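Local coordinates for ABC transporter, periplasmic solute-binding protein (Rhizobium meliloti, PDB 4WED) that probably serves as the periplasmic substrate-binding component of an ABC transporter, perhaps for peptides or nickel, at residues C437-K442 against N455-I460; V273-A278 against F419-G424; N319-A324 against F430-A435. All blocks are in the same frame, centred on the assembly; numbering follows the deposited sequence.

Interaction 1 (C437-K442 against N455-I460); sequences CLSTFK and NLDPLI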
loop_
_atom_site.group_PDB
_atom_site.type_symbol
_atom_site.label_atom_id
_atom_site.label_comp_id
_atom_site.label_asym_id
_atom_site.label_seq_id
_atom_site.Cartn_x
_atom_site.Cartn_y
_atom_site.Cartn_z
ATOM N N CYS A 437 10.427 -10.377 6.516
ATOM C CA CYS A 437 10.467 -11.799 6.761
ATOM C C CYS A 437 11.732 -12.517 6.309
ATOM O O CYS A 437 12.042 -13.560 6.857
ATOM C CB CYS A 437 9.256 -12.460 6.143
ATOM S SG CYS A 437 7.700 -11.915 6.876
ATOM N N LEU A 438 12.471 -11.994 5.339
ATOM C CA LEU A 438 13.704 -12.653 4.921
ATOM C C LEU A 438 14.861 -12.297 5.883
ATOM O O LEU A 438 15.233 -11.123 5.989
ATOM C CB LEU A 438 14.049 -12.262 3.468
ATOM C CG LEU A 438 15.243 -12.968 2.722
ATOM C CD1 LEU A 438 14.955 -14.375 2.231
ATOM C CD2 LEU A 438 15.654 -12.155 1.518
ATOM N N SER A 439 15.421 -13.294 6.579
ATOM C CA SER A 439 16.612 -13.075 7.449
ATOM C C SER A 439 17.719 -12.264 6.801
ATOM O O SER A 439 18.217 -11.328 7.401
ATOM C CB SER A 439 17.258 -14.387 7.911
ATOM O OG SER A 439 16.570 -14.930 9.012
ATOM N N THR A 440 18.127 -12.664 5.597
ATOM C CA THR A 440 19.304 -12.107 4.956
ATOM C C THR A 440 19.120 -10.638 4.555
ATOM O O THR A 440 20.079 -9.916 4.489
ATOM C CB THR A 440 19.725 -12.961 3.744
ATOM O OG1 THR A 440 18.623 -13.121 2.855
ATOM C CG2 THR A 440 20.190 -14.331 4.195
ATOM N N PHE A 441 17.887 -10.183 4.341
ATOM C CA PHE A 441 17.622 -8.763 4.037
ATOM C C PHE A 441 17.590 -7.931 5.318
ATOM O O PHE A 441 16.734 -8.129 6.175
ATOM C CB PHE A 441 16.311 -8.597 3.259
ATOM C CG PHE A 441 16.051 -7.175 2.782
ATOM C CD1 PHE A 441 15.462 -6.234 3.633
ATOM C CD2 PHE A 441 16.371 -6.779 1.467
ATOM C CE1 PHE A 441 15.209 -4.944 3.199
ATOM C CE2 PHE A 441 16.117 -5.478 1.037
ATOM C CZ PHE A 441 15.538 -4.565 1.900
ATOM N N LYS A 442 18.516 -6.985 5.425
ATOM C CA LYS A 442 18.787 -6.311 6.689
ATOM C C LYS A 442 18.838 -4.792 6.502
ATOM O O LYS A 442 19.882 -4.248 6.148
ATOM C CB LYS A 442 20.114 -6.841 7.254
ATOM N N ASN A 455 14.223 -22.392 7.612
ATOM C CA ASN A 455 12.897 -22.831 7.126
ATOM C C ASN A 455 12.179 -21.900 6.191
ATOM O O ASN A 455 11.557 -22.370 5.228
ATOM C CB ASN A 455 11.993 -23.155 8.295
ATOM C CG ASN A 455 12.520 -24.316 9.110
ATOM O OD1 ASN A 455 13.004 -24.137 10.235
ATOM N ND2 ASN A 455 12.470 -25.513 8.528
ATOM N N LEU A 456 12.223 -20.597 6.480
ATOM C CA LEU A 456 11.436 -19.634 5.730
ATOM C C LEU A 456 12.204 -18.970 4.590
ATOM O O LEU A 456 11.657 -18.726 3.498
ATOM C CB LEU A 456 10.951 -18.545 6.660
ATOM C CG LEU A 456 9.934 -17.558 6.081
ATOM C CD1 LEU A 456 8.748 -18.280 5.466
ATOM C CD2 LEU A 456 9.447 -16.568 7.140
ATOM N N ASP A 457 13.452 -18.626 4.849
ATOM C CA ASP A 457 14.245 -17.987 3.816
ATOM C C ASP A 457 14.164 -18.756 2.512
ATOM O O ASP A 457 13.799 -18.191 1.489
ATOM C CB ASP A 457 15.688 -17.773 4.274
ATOM C CG ASP A 457 15.802 -16.592 5.248
ATOM O OD1 ASP A 457 14.763 -15.903 5.552
ATOM O OD2 ASP A 457 16.926 -16.360 5.719
ATOM N N PRO A 458 14.422 -20.053 2.554
ATOM C CA PRO A 458 14.377 -20.798 1.305
ATOM C C PRO A 458 13.078 -20.632 0.537
ATOM O O PRO A 458 13.063 -20.610 -0.675
ATOM C CB PRO A 458 14.557 -22.246 1.766
ATOM C CG PRO A 458 15.384 -22.134 2.987
ATOM C CD PRO A 458 14.903 -20.885 3.671
ATOM N N LEU A 459 11.983 -20.505 1.248
ATOM C CA LEU A 459 10.681 -20.428 0.611
ATOM C C LEU A 459 10.489 -19.037 0.067
ATOM O O LEU A 459 9.943 -18.861 -1.028
ATOM C CB LEU A 459 9.591 -20.733 1.631
ATOM C CG LEU A 459 9.721 -22.084 2.332
ATOM C CD1 LEU A 459 8.719 -22.139 3.494
ATOM C CD2 LEU A 459 9.505 -23.214 1.327
ATOM N N ILE A 460 10.952 -18.039 0.809
ATOM C CA ILE A 460 10.882 -16.660 0.280
ATOM C C ILE A 460 11.748 -16.504 -0.971
ATOM O O ILE A 460 11.261 -15.990 -1.990
ATOM C CB ILE A 460 11.237 -15.585 1.333
ATOM C CG1 ILE A 460 10.234 -15.631 2.501
ATOM C CG2 ILE A 460 11.217 -14.187 0.704
ATOM C CD1 ILE A 460 10.655 -14.789 3.690
HETATM O O HOH W 1 13.138 -15.800 7.775
#
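Leu-438 and Asp-457 have the nearest pair of CA atoms, 5.5 Å apart, where the chain, having just left helical geometry at the end of helix 430-437, passes Asp-457 of helix 457-465. Asp-457 supplies the one direct polar link. Its CG stands beside its own backbone N and anti to the carbonyl carbon (chi1 -76°); the carboxylate beyond it meets the backbone of Ser-439. Ser-439 N donates to Asp-457 OD1 at 2.9 Å with an N-H...O angle of 151°, arriving on the syn side and 20° out of the carboxylate plane. The same OD1 takes a second bond from a water that donates to it at 2.8 Å. That water also donates to Cys-437 O at 2.7 Å, which ties the carboxylate indirectly to the last turn of the preceding helix. A backbone N-H and a water O-H on one oxygen would be expected to stabilise its negative charge.

The arrangement is a connection between consecutive helices: a loop without regular structure runs from helix 430-437 to helix 457-465, and this contact closes it near both ends. Lys-448, within that loop, adds hydrogen bonds from NZ to Leu-438 O and Phe-441 O.

Beside the carboxylate, Leu-438 CD1 lies 3.7 Å from Asp-457 OD1, the two side chains crossing at about a right angle; the same methyl then packs on Ile-460 CB at 4.0 Å. This apolar packing continues where Ile-460 extends its CD1 to within 3.7 Å of Cys-437 CB, touching the backbone of that residue as well. Leu-456 approaches Cys-437 CB more loosely, through CD2 at 4.2 Å, and its side chain also packs on Val-450 and on Trp-481 of helix 471-485.

Interaction 2 (V273-A278 against F419-G424); sequences VTLVMA and FFLTYG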
loop_
_atom_site.group_PDB
_atom_site.type_symbol
_atom_site.label_atom_id
_atom_site.label_comp_id
_atom_site.label_asym_id
_atom_site.label_seq_id
_atom_site.Cartn_x
_atom_site.Cartn_y
_atom_site.Cartn_z
ATOM N N VAL A 273 -3.026 -2.586 3.448
ATOM C CA VAL A 273 -2.022 -2.593 4.499
ATOM C C VAL A 273 -2.647 -3.440 5.629
ATOM O O VAL A 273 -3.853 -3.343 5.937
ATOM C CB VAL A 273 -1.729 -1.150 5.067
ATOM C CG1 VAL A 273 -0.850 -1.171 6.311
ATOM C CG2 VAL A 273 -1.040 -0.255 4.039
ATOM N N THR A 274 -1.811 -4.281 6.237
ATOM C CA THR A 274 -2.252 -5.149 7.297
ATOM C C THR A 274 -1.517 -4.776 8.549
ATOM O O THR A 274 -0.292 -4.540 8.540
ATOM C CB THR A 274 -2.009 -6.628 6.959
ATOM O OG1 THR A 274 -2.469 -6.877 5.607
ATOM C CG2 THR A 274 -2.744 -7.544 7.976
ATOM N N LEU A 275 -2.284 -4.670 9.612
ATOM C CA LEU A 275 -1.720 -4.578 10.950
ATOM C C LEU A 275 -1.531 -5.964 11.445
ATOM O O LEU A 275 -2.486 -6.697 11.547
ATOM C CB LEU A 275 -2.652 -3.848 11.912
ATOM C CG LEU A 275 -2.166 -3.782 13.355
ATOM C CD1 LEU A 275 -1.096 -2.736 13.515
ATOM C CD2 LEU A 275 -3.330 -3.425 14.244
ATOM N N VAL A 276 -0.307 -6.294 11.796
ATOM C CA VAL A 276 0.069 -7.671 12.087
ATOM C C VAL A 276 0.730 -7.646 13.428
ATOM O O VAL A 276 1.540 -6.768 13.703
ATOM C CB VAL A 276 1.088 -8.210 11.053
ATOM C CG1 VAL A 276 1.395 -9.673 11.302
ATOM C CG2 VAL A 276 0.542 -8.053 9.651
HETATM N N MSE A 277 0.393 -8.596 14.271
HETATM C CA MSE A 277 1.137 -8.739 15.481
HETATM C C MSE A 277 2.231 -9.768 15.269
HETATM O O MSE A 277 2.033 -10.805 14.632
HETATM C CB MSE A 277 0.225 -9.142 16.588
HETATM C CG MSE A 277 1.007 -8.966 17.875
HETATM SE SE MSE A 277 -0.238 -9.329 19.356
HETATM C CE MSE A 277 -0.570 -11.252 19.031
ATOM N N ALA A 278 3.391 -9.442 15.823
ATOM C CA ALA A 278 4.594 -10.214 15.720
ATOM C C ALA A 278 4.909 -10.893 17.041
ATOM O O ALA A 278 4.568 -10.395 18.117
ATOM C CB ALA A 278 5.751 -9.296 15.361
ATOM N N PHE A 419 3.797 -4.671 17.073
ATOM C CA PHE A 419 2.972 -4.414 15.907
ATOM C C PHE A 419 3.736 -3.953 14.700
ATOM O O PHE A 419 4.558 -3.045 14.766
ATOM C CB PHE A 419 1.939 -3.353 16.203
ATOM C CG PHE A 419 0.985 -3.722 17.300
ATOM C CD1 PHE A 419 0.478 -5.014 17.395
ATOM C CD2 PHE A 419 0.553 -2.773 18.186
ATOM C CE1 PHE A 419 -0.425 -5.349 18.403
ATOM C CE2 PHE A 419 -0.336 -3.100 19.205
ATOM C CZ PHE A 419 -0.832 -4.389 19.300
ATOM N N PHE A 420 3.388 -4.546 13.574
ATOM C CA PHE A 420 3.902 -4.120 12.317
ATOM C C PHE A 420 2.745 -3.813 11.423
ATOM O O PHE A 420 1.631 -4.323 11.597
ATOM C CB PHE A 420 4.693 -5.248 11.688
ATOM C CG PHE A 420 5.973 -5.530 12.387
ATOM C CD1 PHE A 420 5.980 -6.210 13.586
ATOM C CD2 PHE A 420 7.179 -5.130 11.841
ATOM C CE1 PHE A 420 7.171 -6.475 14.239
ATOM C CE2 PHE A 420 8.378 -5.389 12.498
ATOM C CZ PHE A 420 8.373 -6.060 13.698
ATOM N N LEU A 421 3.035 -2.985 10.446
ATOM C CA LEU A 421 2.139 -2.628 9.377
ATOM C C LEU A 421 2.835 -3.027 8.126
ATOM O O LEU A 421 3.973 -2.754 8.004
ATOM C CB LEU A 421 1.928 -1.114 9.346
ATOM C CG LEU A 421 0.959 -0.544 10.390
ATOM C CD1 LEU A 421 1.134 0.952 10.417
ATOM C CD2 LEU A 421 -0.477 -0.860 10.098
ATOM N N THR A 422 2.142 -3.698 7.212
ATOM C CA THR A 422 2.692 -3.962 5.909
ATOM C C THR A 422 2.844 -2.681 5.086
ATOM O O THR A 422 2.301 -1.637 5.389
ATOM C CB THR A 422 1.904 -5.049 5.101
ATOM O OG1 THR A 422 0.529 -4.676 4.879
ATOM C CG2 THR A 422 1.959 -6.379 5.818
ATOM N N TYR A 423 3.621 -2.787 4.033
ATOM C CA TYR A 423 3.939 -1.660 3.206
ATOM C C TYR A 423 2.729 -1.219 2.375
ATOM O O TYR A 423 2.584 -0.002 2.107
ATOM C CB TYR A 423 5.124 -2.002 2.295
ATOM C CG TYR A 423 6.477 -2.111 2.984
ATOM C CD1 TYR A 423 6.612 -1.870 4.326
ATOM C CD2 TYR A 423 7.636 -2.401 2.258
ATOM C CE1 TYR A 423 7.845 -1.943 4.940
ATOM C CE2 TYR A 423 8.881 -2.438 2.872
ATOM C CZ TYR A 423 8.966 -2.218 4.224
ATOM O OH TYR A 423 10.145 -2.259 4.920
ATOM N N GLY A 424 1.891 -2.168 1.950
ATOM C CA GLY A 424 0.721 -1.834 1.116
ATOM C C GLY A 424 0.996 -1.744 -0.397
ATOM O O GLY A 424 2.136 -1.825 -0.842
#
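Phe-419 and Phe-420 set their rings against strand 274-278, and the carbonyl oxygen of Val-276 lies at the edge of both, near each ring plane. Met-277, a selenomethionine, reaches the Phe-419 ring obliquely: its CG is 3.9 Å from Phe-419 CE1, and its SE makes a Met-aromatic contact well away from the ring normal. Phe-420 meets Ala-278 instead, with Ala-278 CB 3.4 Å from Phe-420 CE1, again at an oblique approach.

The backbones form an antiparallel pair, in which Val-276 and Phe-420 are a hydrogen-bonded pair flanked by the non-hydrogen-bonded pairs Leu-275 with Leu-421 and Met-277 with Phe-419. This is an outer pairing of the six-stranded antiparallel sheet, and strand 488-500 bonds to 274-279 as well. Phe-420 N donates to Val-276 O at 2.9 Å, and Val-276 N returns a bond to Phe-420 O.

Thr-422 carries the pairing past the end of its strand. Its OG1, between the backbone N and the carbonyl carbon (chi1 60°), accepts from Thr-274 N at 2.7 Å, while Thr-422 N donates to Thr-274 O. An alanine here would probably leave Thr-274 N without its acceptor, with the backbone bond from Thr-422 N to Thr-274 O alone holding this end. On the Leu-275 face, Leu-421 CD2 packs between Val-273 CG1 at 3.8 Å and Leu-275 CD1 at 3.9 Å.

Interaction 3 (N319-A324 against F430-A435); sequences NMFSAA and FGSLVA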
loop_
_atom_site.group_PDB
_atom_site.type_symbol
_atom_site.label_atom_id
_atom_site.label_comp_id
_atom_site.label_asym_id
_atom_site.label_seq_id
_atom_site.Cartn_x
_atom_site.Cartn_y
_atom_site.Cartn_z
ATOM N N ASN A 319 -5.477 -13.284 6.588
ATOM C CA ASN A 319 -4.241 -13.460 5.814
ATOM C C ASN A 319 -3.337 -12.268 6.003
ATOM O O ASN A 319 -3.792 -11.155 6.327
ATOM C CB ASN A 319 -4.574 -13.582 4.347
ATOM C CG ASN A 319 -5.400 -14.793 4.065
ATOM O OD1 ASN A 319 -6.463 -14.960 4.644
ATOM N ND2 ASN A 319 -4.907 -15.668 3.225
HETATM N N MSE A 320 -2.047 -12.497 5.829
HETATM C CA MSE A 320 -1.103 -11.410 5.947
HETATM C C MSE A 320 -1.427 -10.341 4.966
HETATM O O MSE A 320 -1.183 -9.168 5.231
HETATM C CB MSE A 320 0.307 -11.871 5.701
HETATM C CG MSE A 320 1.358 -10.819 6.105
HETATM SE SE MSE A 320 3.176 -11.536 5.605
HETATM C CE MSE A 320 4.214 -9.840 5.702
ATOM N N PHE A 321 -1.956 -10.716 3.814
ATOM C CA PHE A 321 -2.279 -9.751 2.793
ATOM C C PHE A 321 -3.723 -9.926 2.420
ATOM O O PHE A 321 -4.180 -11.071 2.210
ATOM C CB PHE A 321 -1.449 -9.984 1.570
ATOM C CG PHE A 321 -0.002 -9.808 1.799
ATOM C CD1 PHE A 321 0.527 -8.531 2.070
ATOM C CD2 PHE A 321 0.862 -10.892 1.718
ATOM C CE1 PHE A 321 1.887 -8.348 2.280
ATOM C CE2 PHE A 321 2.207 -10.706 1.918
ATOM C CZ PHE A 321 2.727 -9.430 2.197
ATOM N N SER A 322 -4.437 -8.804 2.321
ATOM C CA SER A 322 -5.829 -8.851 1.853
ATOM C C SER A 322 -5.881 -9.261 0.383
ATOM O O SER A 322 -4.870 -9.229 -0.327
ATOM C CB SER A 322 -6.560 -7.509 2.076
ATOM O OG SER A 322 -6.425 -6.645 0.953
ATOM N N ALA A 323 -7.081 -9.630 -0.050
ATOM C CA ALA A 323 -7.373 -10.101 -1.432
ATOM C C ALA A 323 -7.185 -9.008 -2.500
ATOM O O ALA A 323 -7.020 -9.293 -3.679
ATOM C CB ALA A 323 -8.809 -10.638 -1.466
ATOM N N ALA A 324 -7.218 -7.749 -2.066
ATOM C CA ALA A 324 -6.909 -6.621 -2.911
ATOM C C ALA A 324 -5.489 -6.722 -3.508
ATOM O O ALA A 324 -5.226 -6.151 -4.579
ATOM C CB ALA A 324 -7.058 -5.314 -2.112
ATOM N N PHE A 430 5.804 -8.705 -2.196
ATOM C CA PHE A 430 7.232 -8.963 -2.093
ATOM C C PHE A 430 7.975 -7.961 -1.242
ATOM O O PHE A 430 8.927 -8.353 -0.545
ATOM C CB PHE A 430 7.873 -9.125 -3.476
ATOM C CG PHE A 430 7.523 -10.433 -4.144
ATOM C CD1 PHE A 430 7.883 -11.646 -3.556
ATOM C CD2 PHE A 430 6.828 -10.467 -5.356
ATOM C CE1 PHE A 430 7.558 -12.875 -4.169
ATOM C CE2 PHE A 430 6.512 -11.675 -5.983
ATOM C CZ PHE A 430 6.864 -12.889 -5.382
ATOM N N GLY A 431 7.546 -6.693 -1.263
ATOM C CA GLY A 431 8.199 -5.647 -0.451
ATOM C C GLY A 431 8.181 -6.004 1.024
ATOM O O GLY A 431 9.199 -5.956 1.688
ATOM N N SER A 432 7.017 -6.406 1.526
ATOM C CA SER A 432 6.862 -6.725 2.940
ATOM C C SER A 432 7.437 -8.066 3.296
ATOM O O SER A 432 8.067 -8.206 4.340
ATOM C CB SER A 432 5.381 -6.716 3.337
ATOM O OG SER A 432 4.828 -5.413 3.182
ATOM N N LEU A 433 7.203 -9.055 2.443
ATOM C CA LEU A 433 7.768 -10.363 2.651
ATOM C C LEU A 433 9.267 -10.314 2.793
ATOM O O LEU A 433 9.836 -10.883 3.717
ATOM C CB LEU A 433 7.454 -11.282 1.479
ATOM C CG LEU A 433 6.108 -11.970 1.582
ATOM C CD1 LEU A 433 5.949 -12.974 0.448
ATOM C CD2 LEU A 433 5.930 -12.672 2.936
ATOM N N VAL A 434 9.904 -9.668 1.837
ATOM C CA VAL A 434 11.325 -9.598 1.836
ATOM C C VAL A 434 11.804 -8.751 3.010
ATOM O O VAL A 434 12.669 -9.185 3.777
ATOM C CB VAL A 434 11.825 -9.018 0.501
ATOM C CG1 VAL A 434 13.274 -8.568 0.604
ATOM C CG2 VAL A 434 11.682 -10.070 -0.612
ATOM N N ALA A 435 11.251 -7.543 3.147
ATOM C CA ALA A 435 11.758 -6.603 4.126
ATOM C C ALA A 435 11.503 -7.071 5.560
ATOM O O ALA A 435 12.342 -6.837 6.436
ATOM C CB ALA A 435 11.156 -5.238 3.911
#
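Phe-321 and Met-320, neighbours on a loop, present their side chains to Ser-432 and Leu-433, neighbours on helix 430-437. No hydrogen bond crosses here, and the contact is van der Waals packing. The Phe-321 ring points edge-on at the helix: Ser-432 CB lies in the ring plane, 4.0 Å from Phe-321 CZ, and Leu-433 CG sits at the same rim, 4.1 Å from Phe-321 CE2. One face of the ring is occupied from within the loop by Met-320 CG, 4.2 Å above the plane and over its centre.

Met-320, modelled as selenomethionine, runs extended beyond CG, with CE anti to CB (chi3 164°). This carries the chain out to the helix, where Met-320 SE meets Leu-433 CD2 at 4.0 Å and Met-320 CE meets Ser-432 CB at 4.1 Å. The contact thus seats the loop that follows strand 315-316 against helix 430-437, with all four touching residues buried.

In the next shell, helix 471-485 borders both partners, with Tyr-479 touching Phe-321 and Ile-475 and Val-478 touching Leu-433. Ile-488 of strand 488-500 packs on Met-320. Ser-432 meets the loop chiefly through CB; its OG is hydrogen-bonded to Asp-428 OD1 and to the backbone N of Tyr-423, which fix the rotation of the hydroxyl. Farther out, Asn-319, just before Met-320, is tied down through ND2 to Lys-330 O and OD1 to Phe-332 N, while Ser-322 OG is hydrogen-bonded to Gly-271 O.

Overall arrangement
Interactions 2 and 3 are the nearest neighbours, with centres about 9 Å apart and segments that alternate along the chain. Two probable hydrogen bonds join them, Thr-274 OG1 to Met-320 O at 2.7 Å and Tyr-423 N to Ser-432 OG at 3.0 Å. Interaction 1 follows later in the chain, its centre about 14 Å from that of interaction 3, and touches it through packing such as Phe-441 CD2 on Val-434 CG1 at 3.7 Å. From interaction 2 it stands off, with nearest atoms about 6 Å apart. Helix 430-437 takes part in interaction 3 and also touches residues of interactions 1 and 2. None of the segments includes the sodium-binding residues Asp-62 and Asp-515.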